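Long-range contacts in KLLA0F20702p (Kluyveromyces lactis, PDB 5Y5A), which probably recruits telomerase to telomeres as its Est1 subunit, through binding of the telomere protein Cdc13: residues Tyr316-Ile321 and Leu365-Gly370; Ser323-Gln328 and His373-Ile378; Phe394-Phe399 and Leu440-Arg445. All blocks are in the same frame, centred on the assembly; numbering follows the deposited sequence.

Followed from the N terminus, the chain enters contact 1 at Tyr316-Ile321 and contact 2 at Ser323-Gln328, both on or just beyond the ends of helix 318-325. Helix 339-379 then meets them in the same order, Leu365-Gly370 closing the loop of contact 1 and His373-Ile378 that of contact 2, so the two loops cross rather than nest. Contact 3 follows in series: it starts on helix 385-410 and closes at Leu440-Arg445, near the end of helix 437-444. Helix 385-410 ties the three together, because Phe397 packs on Leu320 and Leu368 of contact 1 while Phe394 packs on His324 and Tyr375 of contact 2.

Contact 1. Residues Tyr316-Ile321 and Leu365-Gly370; sequences YILPLI and LILLIG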
loop_
_atom_site.group_PDB
_atom_site.type_symbol
_atom_site.label_atom_id
_atom_site.label_comp_id
_atom_site.label_asym_id
_atom_site.label_seq_id
_atom_site.Cartn_x
_atom_site.Cartn_y
_atom_site.Cartn_z
ATOM N N TYR A 316 -13.223 12.135 -3.759
ATOM C CA TYR A 316 -13.319 13.532 -3.353
ATOM C C TYR A 316 -12.243 13.927 -2.361
ATOM O O TYR A 316 -12.062 15.108 -2.090
ATOM C CB TYR A 316 -14.709 13.848 -2.785
ATOM C CG TYR A 316 -15.733 14.111 -3.875
ATOM C CD1 TYR A 316 -15.530 13.633 -5.157
ATOM C CD2 TYR A 316 -16.885 14.856 -3.631
ATOM C CE1 TYR A 316 -16.437 13.858 -6.160
ATOM C CE2 TYR A 316 -17.815 15.095 -4.651
ATOM C CZ TYR A 316 -17.576 14.587 -5.913
ATOM O OH TYR A 316 -18.468 14.794 -6.952
ATOM N N ILE A 317 -11.507 12.957 -1.830
ATOM C CA ILE A 317 -10.395 13.302 -0.965
ATOM C C ILE A 317 -9.182 13.694 -1.817
ATOM O O ILE A 317 -8.261 14.340 -1.334
ATOM C CB ILE A 317 -10.018 12.139 -0.003
ATOM C CG1 ILE A 317 -9.162 12.657 1.161
ATOM C CG2 ILE A 317 -9.334 11.003 -0.760
ATOM C CD1 ILE A 317 -8.667 11.567 2.116
ATOM N N LEU A 318 -9.178 13.287 -3.064
ATOM C CA LEU A 318 -8.072 13.543 -3.945
ATOM C C LEU A 318 -7.794 14.995 -4.210
ATOM O O LEU A 318 -6.688 15.415 -4.054
ATOM C CB LEU A 318 -8.189 12.733 -5.208
ATOM C CG LEU A 318 -8.200 11.240 -4.974
ATOM C CD1 LEU A 318 -8.374 10.486 -6.256
ATOM C CD2 LEU A 318 -6.949 10.780 -4.286
ATOM N N PRO A 319 -8.780 15.776 -4.595
ATOM C CA PRO A 319 -8.491 17.203 -4.787
ATOM C C PRO A 319 -8.068 17.935 -3.515
ATOM O O PRO A 319 -7.406 18.967 -3.609
ATOM C CB PRO A 319 -9.823 17.766 -5.296
ATOM C CG PRO A 319 -10.492 16.610 -5.936
ATOM C CD PRO A 319 -10.138 15.440 -5.058
ATOM N N LEU A 320 -8.449 17.418 -2.350
ATOM C CA LEU A 320 -8.103 18.074 -1.097
ATOM C C LEU A 320 -6.624 17.862 -0.813
ATOM O O LEU A 320 -5.904 18.796 -0.459
ATOM C CB LEU A 320 -8.960 17.540 0.051
ATOM C CG LEU A 320 -10.457 17.647 -0.260
ATOM C CD1 LEU A 320 -11.292 16.974 0.822
ATOM C CD2 LEU A 320 -10.862 19.111 -0.414
ATOM N N ILE A 321 -6.182 16.623 -0.977
ATOM C CA ILE A 321 -4.773 16.297 -0.860
ATOM C C ILE A 321 -3.972 17.009 -1.954
ATOM O O ILE A 321 -2.928 17.611 -1.689
ATOM C CB ILE A 321 -4.567 14.785 -0.936
ATOM C CG1 ILE A 321 -5.158 14.135 0.316
ATOM C CG2 ILE A 321 -3.085 14.454 -1.067
ATOM C CD1 ILE A 321 -5.171 12.607 0.276
ATOM N N LEU A 365 -7.969 7.232 5.208
ATOM C CA LEU A 365 -7.171 7.603 6.374
ATOM C C LEU A 365 -5.686 7.348 6.139
ATOM O O LEU A 365 -4.857 8.234 6.338
ATOM C CB LEU A 365 -7.650 6.836 7.612
ATOM C CG LEU A 365 -6.758 6.958 8.848
ATOM C CD1 LEU A 365 -6.855 8.344 9.469
ATOM C CD2 LEU A 365 -7.091 5.876 9.878
ATOM N N ILE A 366 -5.348 6.146 5.692
ATOM C CA ILE A 366 -3.948 5.806 5.441
ATOM C C ILE A 366 -3.341 6.610 4.287
ATOM O O ILE A 366 -2.203 7.084 4.386
ATOM C CB ILE A 366 -3.793 4.317 5.149
ATOM C CG1 ILE A 366 -4.363 3.504 6.316
ATOM C CG2 ILE A 366 -2.327 3.968 4.921
ATOM C CD1 ILE A 366 -4.782 2.117 5.907
ATOM N N LEU A 367 -4.094 6.763 3.199
ATOM C CA LEU A 367 -3.670 7.621 2.093
ATOM C C LEU A 367 -3.302 9.021 2.607
ATOM O O LEU A 367 -2.245 9.558 2.285
ATOM C CB LEU A 367 -4.772 7.722 1.043
ATOM C CG LEU A 367 -4.650 8.816 -0.018
ATOM C CD1 LEU A 367 -3.490 8.530 -0.980
ATOM C CD2 LEU A 367 -5.954 8.952 -0.789
ATOM N N LEU A 368 -4.187 9.584 3.424
ATOM C CA LEU A 368 -4.026 10.926 3.968
ATOM C C LEU A 368 -2.804 11.049 4.876
ATOM O O LEU A 368 -2.020 11.996 4.753
ATOM C CB LEU A 368 -5.291 11.325 4.735
ATOM C CG LEU A 368 -5.338 12.753 5.264
ATOM C CD1 LEU A 368 -5.245 13.741 4.102
ATOM C CD2 LEU A 368 -6.604 12.970 6.094
ATOM N N ILE A 369 -2.643 10.094 5.790
ATOM C CA ILE A 369 -1.458 10.059 6.656
ATOM C C ILE A 369 -0.191 9.987 5.808
ATOM O O ILE A 369 0.745 10.766 5.994
ATOM C CB ILE A 369 -1.506 8.862 7.635
ATOM C CG1 ILE A 369 -2.411 9.198 8.819
ATOM C CG2 ILE A 369 -0.097 8.504 8.150
ATOM C CD1 ILE A 369 -2.779 7.999 9.674
ATOM N N GLY A 370 -0.174 9.048 4.869
ATOM C CA GLY A 370 0.926 8.928 3.934
ATOM C C GLY A 370 1.164 10.204 3.144
ATOM O O GLY A 370 2.300 10.592 2.917
#
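Ile321 and Leu367 cross obliquely, and their meeting is the centre of this wholly apolar contact. The delta methyl of the isoleucine does the touching: Ile321 CD1 lies 3.8 Å from Leu367 CG and is nearly as close to Leu367 CD2. Leu367 CG is placed there by a first torsion that sets it anti to its own backbone N (chi1 166°). Ile321 CG1 sits anti to the carbonyl carbon (chi1 -68°) and, one carbon nearer the backbone than the methyl, comes 3.8 Å from Leu368 CD1. Leu367 is approached by two further side chains, each in its own way. Ile317 slides past it in the opposite direction, bringing Ile317 CG2 to 4.0 Å from Leu367 CD2. Leu318 instead crosses it at about a right angle, with Leu318 CD2 4.1 Å from the same methyl, Leu367 CD2. Leu367 CD2 is thus met by three residues of the other segment. A looser touch joins Ile317 CD1 to Leu368 CB at 4.3 Å. No hydrogen bond spans the segments, all five touching residues are buried, and the backbones come closest at Ile321 and Leu368, whose CA atoms are 7.3 Å apart. The arrangement is plain helix packing within the all-helical region that matches the Est1 DNA/RNA binding family of the TPR clan. Around it, helix 385-410 packs on Leu320 through Phe397 and on Leu368 through Ile398 and Phe401, while helix 421-433 lies against Leu365 and Ile369.

Contact 2. Residues Ser323-Gln328 and His373-Ile378; sequences SHIFPQ and HMYQMI
Met374 meets Ile325 through its first side-chain carbon, Met374 CB lying 3.9 Å from Ile325 CD1. Beyond CB the methionine chain bends at chi2 and chi3 and leads away from Ile325, to pack on Val259 and Ser262 of helix 251-263. At Tyr375 the backbones come closest, its CA being 5.3 Å from that of Ile325. Tyr375 CG is anti to the backbone N (chi1 -177°), and the side chain runs past Ile325 in the opposite direction, with Ile325 CG1 4.0 Å from Tyr375 CD2. Farther out the ring turns an edge to the backbone: His324 O lies near the ring plane, 3.1 Å from Tyr375 CE2. This carbonyl belongs to the last turn of helix 318-325, since Phe326 is the first residue to leave helical angles; the contact is therefore the packing of a short helix's C-terminal end on the long helix 339-379, in the Est1 DNA/RNA binding region of the chain. The end is further tied by a hydrogen bond from Asn379 ND2 to Ile325 O. One turn on, Ile378 crosses both Ile325 and Phe326 at about right angles. Ile378 CD1 is 3.6 Å from Phe326 CZ and 3.8 Å from Ile325 CG2. Ile325 CG2 also stands 3.5 Å above the plane of the neighbouring Phe326 ring, toward its rim.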
loop_
_atom_site.group_PDB
_atom_site.type_symbol
_atom_site.label_atom_id
_atom_site.label_comp_id
_atom_site.label_asym_id
_atom_site.label_seq_id
_atom_site.Cartn_x
_atom_site.Cartn_y
_atom_site.Cartn_z
ATOM N N SER A 323 -4.572 19.780 -3.569
ATOM C CA SER A 323 -4.464 21.220 -3.378
ATOM C C SER A 323 -3.456 21.605 -2.290
ATOM O O SER A 323 -2.902 22.700 -2.318
ATOM C CB SER A 323 -5.828 21.814 -3.052
ATOM O OG SER A 323 -6.236 21.470 -1.738
ATOM N N HIS A 324 -3.212 20.716 -1.334
ATOM C CA HIS A 324 -2.201 20.994 -0.315
ATOM C C HIS A 324 -0.790 20.725 -0.836
ATOM O O HIS A 324 0.122 21.532 -0.629
ATOM C CB HIS A 324 -2.463 20.174 0.948
ATOM C CG HIS A 324 -3.492 20.782 1.849
ATOM N ND1 HIS A 324 -4.789 20.323 1.919
ATOM C CD2 HIS A 324 -3.415 21.828 2.703
ATOM C CE1 HIS A 324 -5.466 21.054 2.787
ATOM N NE2 HIS A 324 -4.656 21.975 3.274
ATOM N N ILE A 325 -0.607 19.598 -1.514
ATOM C CA ILE A 325 0.707 19.255 -2.047
ATOM C C ILE A 325 1.042 20.069 -3.300
ATOM O O ILE A 325 2.141 20.597 -3.421
ATOM C CB ILE A 325 0.808 17.752 -2.359
ATOM C CG1 ILE A 325 0.471 16.941 -1.099
ATOM C CG2 ILE A 325 2.203 17.401 -2.862
ATOM C CD1 ILE A 325 0.841 15.462 -1.194
ATOM N N PHE A 326 0.083 20.183 -4.213
ATOM C CA PHE A 326 0.291 20.879 -5.479
ATOM C C PHE A 326 -0.679 22.051 -5.648
ATOM O O PHE A 326 -1.551 22.008 -6.520
ATOM C CB PHE A 326 0.117 19.903 -6.653
ATOM C CG PHE A 326 0.956 18.654 -6.545
ATOM C CD1 PHE A 326 2.308 18.673 -6.885
ATOM C CD2 PHE A 326 0.391 17.457 -6.131
ATOM C CE1 PHE A 326 3.087 17.528 -6.799
ATOM C CE2 PHE A 326 1.165 16.306 -6.049
ATOM C CZ PHE A 326 2.519 16.344 -6.384
ATOM N N PRO A 327 -0.530 23.104 -4.825
ATOM C CA PRO A 327 -1.523 24.188 -4.794
ATOM C C PRO A 327 -1.769 24.854 -6.150
ATOM O O PRO A 327 -2.921 25.158 -6.474
ATOM C CB PRO A 327 -0.915 25.192 -3.802
ATOM C CG PRO A 327 0.551 24.895 -3.798
ATOM C CD PRO A 327 0.622 23.393 -3.952
ATOM N N GLN A 328 -0.716 25.059 -6.937
ATOM C CA GLN A 328 -0.843 25.753 -8.211
ATOM C C GLN A 328 -1.648 24.942 -9.214
ATOM O O GLN A 328 -2.481 25.487 -9.933
ATOM C CB GLN A 328 0.535 26.072 -8.789
ATOM C CG GLN A 328 1.292 27.086 -7.969
ATOM C CD GLN A 328 0.483 28.344 -7.758
ATOM O OE1 GLN A 328 0.033 28.970 -8.719
ATOM N NE2 GLN A 328 0.272 28.712 -6.498
ATOM N N HIS A 373 3.580 12.864 4.341
ATOM C CA HIS A 373 4.992 12.598 4.087
ATOM C C HIS A 373 5.296 12.709 2.593
ATOM O O HIS A 373 6.412 13.022 2.220
ATOM C CB HIS A 373 5.391 11.225 4.627
ATOM C CG HIS A 373 5.124 11.063 6.092
ATOM N ND1 HIS A 373 6.050 11.396 7.057
ATOM C CD2 HIS A 373 4.022 10.636 6.754
ATOM C CE1 HIS A 373 5.535 11.167 8.251
ATOM N NE2 HIS A 373 4.308 10.704 8.098
ATOM N N MET A 374 4.304 12.456 1.742
ATOM C CA MET A 374 4.447 12.788 0.322
ATOM C C MET A 374 4.734 14.290 0.204
ATOM O O MET A 374 5.657 14.706 -0.497
ATOM C CB MET A 374 3.191 12.417 -0.475
ATOM C CG MET A 374 2.854 10.922 -0.466
ATOM S SD MET A 374 4.175 9.883 -1.142
ATOM C CE MET A 374 3.989 10.203 -2.899
ATOM N N TYR A 375 3.929 15.088 0.904
ATOM C CA TYR A 375 4.101 16.536 0.954
ATOM C C TYR A 375 5.544 16.930 1.304
ATOM O O TYR A 375 6.118 17.815 0.668
ATOM C CB TYR A 375 3.127 17.159 1.977
ATOM C CG TYR A 375 3.177 18.681 2.066
ATOM C CD1 TYR A 375 4.239 19.327 2.683
ATOM C CD2 TYR A 375 2.153 19.467 1.539
ATOM C CE1 TYR A 375 4.300 20.701 2.764
ATOM C CE2 TYR A 375 2.205 20.853 1.619
ATOM C CZ TYR A 375 3.283 21.458 2.238
ATOM O OH TYR A 375 3.357 22.824 2.333
ATOM N N GLN A 376 6.119 16.293 2.319
ATOM C CA GLN A 376 7.455 16.687 2.774
ATOM C C GLN A 376 8.520 16.277 1.781
ATOM O O GLN A 376 9.498 16.991 1.598
ATOM C CB GLN A 376 7.758 16.093 4.154
ATOM C CG GLN A 376 6.799 16.566 5.247
ATOM C CD GLN A 376 7.256 16.154 6.627
ATOM O OE1 GLN A 376 7.355 16.985 7.532
ATOM N NE2 GLN A 376 7.555 14.867 6.794
ATOM N N MET A 377 8.341 15.131 1.132
ATOM C CA MET A 377 9.313 14.713 0.127
ATOM C C MET A 377 9.204 15.570 -1.125
ATOM O O MET A 377 10.206 15.880 -1.750
ATOM C CB MET A 377 9.140 13.244 -0.238
ATOM C CG MET A 377 9.513 12.283 0.872
ATOM S SD MET A 377 9.160 10.598 0.358
ATOM C CE MET A 377 10.556 10.281 -0.710
ATOM N N ILE A 378 7.985 15.964 -1.476
ATOM C CA ILE A 378 7.764 16.688 -2.727
ATOM C C ILE A 378 8.107 18.172 -2.590
ATOM O O ILE A 378 8.734 18.752 -3.477
ATOM C CB ILE A 378 6.298 16.509 -3.212
ATOM C CG1 ILE A 378 6.102 15.086 -3.754
ATOM C CG2 ILE A 378 5.947 17.540 -4.275
ATOM C CD1 ILE A 378 4.648 14.686 -3.968
#

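Contact 3. Residues Phe394-Phe399 and Leu440-Arg445; sequences FLEFIF and LKFAHR
Lys441 O receives two N-H groups of Arg445: the guanidinium donor Arg445 NH1 at 3.0 Å, with the oxygen close to the guanidinium plane, and a weak backbone bond from Arg445 N at 3.2 Å. These bonds lie at the C-terminal end of helix 437-444, which packs on helix 385-410 as a helix-helix pair of the Est1 DNA/RNA binding region. The short axes cross at -58° and approach to 11.2 Å, and Phe442 bridges the distance. Its CG is anti to the backbone N (chi1 -174°), and the ring is met by three residues of the other helix. Leu395 comes over one face in a CH-pi contact, Leu395 CG lying 4.1 Å from the centroid of the Phe442 ring. With Glu396 the two side chains cross at about a right angle, and Glu396 CG lies at the ring edge, in its plane, 3.4 Å from Phe442 CZ. The third, Phe399, slides past in the opposite direction; the two ring planes are inclined at 42°, neither stacked nor edge-to-face, and Phe442 CD1 lies over a face of the Phe399 ring, 3.6 Å from Phe399 CD1. An alanine at Phe442 would probably open a gap among Leu395, Glu396 and Phe399, leaving Leu395 CG without an aromatic face and the Phe399 ring less firmly held. Trp432 and Ile433 of helix 421-433 also pack on Phe399. On the same helix as Phe442, Leu440 and His444 pack on the backbone of the bound peptide, presumably a Cdc13 segment, and Lys441 on one of its polar side chains. Beside Phe442, Ala443 CB touches the Phe399 ring obliquely, 3.6 Å from Phe399 CE2.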
loop_
_atom_site.group_PDB
_atom_site.type_symbol
_atom_site.label_atom_id
_atom_site.label_comp_id
_atom_site.label_asym_id
_atom_site.label_seq_id
_atom_site.Cartn_x
_atom_site.Cartn_y
_atom_site.Cartn_z
ATOM N N PHE A 394 -1.849 21.899 6.163
ATOM C CA PHE A 394 -2.144 20.525 5.746
ATOM C C PHE A 394 -2.389 19.655 6.973
ATOM O O PHE A 394 -3.323 18.860 7.008
ATOM C CB PHE A 394 -1.003 19.937 4.898
ATOM C CG PHE A 394 -1.372 18.646 4.182
ATOM C CD1 PHE A 394 -2.703 18.266 4.029
ATOM C CD2 PHE A 394 -0.385 17.812 3.674
ATOM C CE1 PHE A 394 -3.045 17.087 3.374
ATOM C CE2 PHE A 394 -0.717 16.620 3.017
ATOM C CZ PHE A 394 -2.051 16.261 2.870
ATOM N N LEU A 395 -1.532 19.812 7.971
ATOM C CA LEU A 395 -1.620 19.048 9.207
ATOM C C LEU A 395 -2.946 19.350 9.911
ATOM O O LEU A 395 -3.592 18.453 10.457
ATOM C CB LEU A 395 -0.424 19.379 10.101
ATOM C CG LEU A 395 0.126 18.345 11.086
ATOM C CD1 LEU A 395 0.252 16.974 10.454
ATOM C CD2 LEU A 395 1.479 18.822 11.586
ATOM N N GLU A 396 -3.361 20.614 9.864
ATOM C CA GLU A 396 -4.646 21.022 10.421
ATOM C C GLU A 396 -5.791 20.292 9.736
ATOM O O GLU A 396 -6.687 19.786 10.409
ATOM C CB GLU A 396 -4.848 22.533 10.289
ATOM C CG GLU A 396 -4.037 23.361 11.268
ATOM C CD GLU A 396 -4.168 24.849 11.020
ATOM O OE1 GLU A 396 -4.900 25.230 10.081
ATOM O OE2 GLU A 396 -3.538 25.635 11.762
ATOM N N PHE A 397 -5.761 20.247 8.402
ATOM C CA PHE A 397 -6.789 19.547 7.640
ATOM C C PHE A 397 -6.797 18.071 8.004
ATOM O O PHE A 397 -7.850 17.458 8.144
ATOM C CB PHE A 397 -6.580 19.700 6.122
ATOM C CG PHE A 397 -7.438 18.769 5.312
ATOM C CD1 PHE A 397 -8.814 18.968 5.235
ATOM C CD2 PHE A 397 -6.882 17.678 4.661
ATOM C CE1 PHE A 397 -9.627 18.095 4.506
ATOM C CE2 PHE A 397 -7.677 16.802 3.932
ATOM C CZ PHE A 397 -9.058 17.008 3.852
ATOM N N ILE A 398 -5.608 17.499 8.140
ATOM C CA ILE A 398 -5.503 16.088 8.476
ATOM C C ILE A 398 -6.164 15.816 9.827
ATOM O O ILE A 398 -6.940 14.867 9.972
ATOM C CB ILE A 398 -4.032 15.627 8.475
ATOM C CG1 ILE A 398 -3.499 15.677 7.039
ATOM C CG2 ILE A 398 -3.900 14.220 9.029
ATOM C CD1 ILE A 398 -2.095 15.216 6.878
ATOM N N PHE A 399 -5.899 16.669 10.812
ATOM C CA PHE A 399 -6.481 16.433 12.130
ATOM C C PHE A 399 -7.967 16.780 12.159
ATOM O O PHE A 399 -8.719 16.234 12.958
ATOM C CB PHE A 399 -5.694 17.193 13.199
ATOM C CG PHE A 399 -4.503 16.424 13.690
ATOM C CD1 PHE A 399 -3.318 16.426 12.972
ATOM C CD2 PHE A 399 -4.595 15.629 14.818
ATOM C CE1 PHE A 399 -2.221 15.692 13.404
ATOM C CE2 PHE A 399 -3.501 14.884 15.253
ATOM C CZ PHE A 399 -2.315 14.922 14.548
ATOM N N LEU A 440 3.372 14.700 16.912
ATOM C CA LEU A 440 3.048 14.597 18.331
ATOM C C LEU A 440 2.811 15.968 18.956
ATOM O O LEU A 440 1.869 16.148 19.725
ATOM C CB LEU A 440 4.169 13.873 19.084
ATOM C CG LEU A 440 4.030 13.841 20.607
ATOM C CD1 LEU A 440 2.751 13.123 21.021
ATOM C CD2 LEU A 440 5.244 13.198 21.253
ATOM N N LYS A 441 3.664 16.937 18.628
ATOM C CA LYS A 441 3.519 18.271 19.204
ATOM C C LYS A 441 2.240 18.955 18.727
ATOM O O LYS A 441 1.546 19.579 19.518
ATOM C CB LYS A 441 4.739 19.134 18.883
ATOM C CG LYS A 441 5.987 18.677 19.624
ATOM C CD LYS A 441 7.253 19.329 19.095
ATOM C CE LYS A 441 8.486 18.843 19.861
ATOM N NZ LYS A 441 9.761 19.370 19.289
ATOM N N PHE A 442 1.935 18.836 17.437
ATOM C CA PHE A 442 0.705 19.399 16.889
ATOM C C PHE A 442 -0.525 18.771 17.558
ATOM O O PHE A 442 -1.472 19.470 17.929
ATOM C CB PHE A 442 0.639 19.187 15.366
ATOM C CG PHE A 442 -0.535 19.866 14.702
ATOM C CD1 PHE A 442 -1.780 19.258 14.660
ATOM C CD2 PHE A 442 -0.391 21.123 14.124
ATOM C CE1 PHE A 442 -2.862 19.880 14.054
ATOM C CE2 PHE A 442 -1.466 21.746 13.513
ATOM C CZ PHE A 442 -2.707 21.120 13.478
ATOM N N ALA A 443 -0.495 17.448 17.692
ATOM C CA ALA A 443 -1.598 16.691 18.271
ATOM C C ALA A 443 -1.836 17.057 19.735
ATOM O O ALA A 443 -2.975 17.225 20.159
ATOM C CB ALA A 443 -1.328 15.193 18.133
ATOM N N HIS A 444 -0.749 17.180 20.489
ATOM C CA HIS A 444 -0.773 17.588 21.898
ATOM C C HIS A 444 -1.358 18.978 22.106
ATOM O O HIS A 444 -1.882 19.296 23.178
ATOM C CB HIS A 444 0.642 17.555 22.464
ATOM C CG HIS A 444 1.003 16.273 23.139
ATOM N ND1 HIS A 444 2.301 15.937 23.453
ATOM C CD2 HIS A 444 0.230 15.254 23.596
ATOM C CE1 HIS A 444 2.321 14.763 24.061
ATOM N NE2 HIS A 444 1.072 14.330 24.158
ATOM N N ARG A 445 -1.258 19.811 21.076
ATOM C CA ARG A 445 -1.740 21.183 21.158
ATOM C C ARG A 445 -3.052 21.406 20.395
ATOM O O ARG A 445 -3.566 22.520 20.352
ATOM C CB ARG A 445 -0.647 22.130 20.658
ATOM C CG ARG A 445 0.488 22.288 21.664
ATOM C CD ARG A 445 1.810 22.702 21.023
ATOM N NE ARG A 445 2.879 22.667 22.016
ATOM C CZ ARG A 445 3.483 21.553 22.424
ATOM N NH1 ARG A 445 3.131 20.378 21.910
ATOM N NH2 ARG A 445 4.443 21.612 23.340
#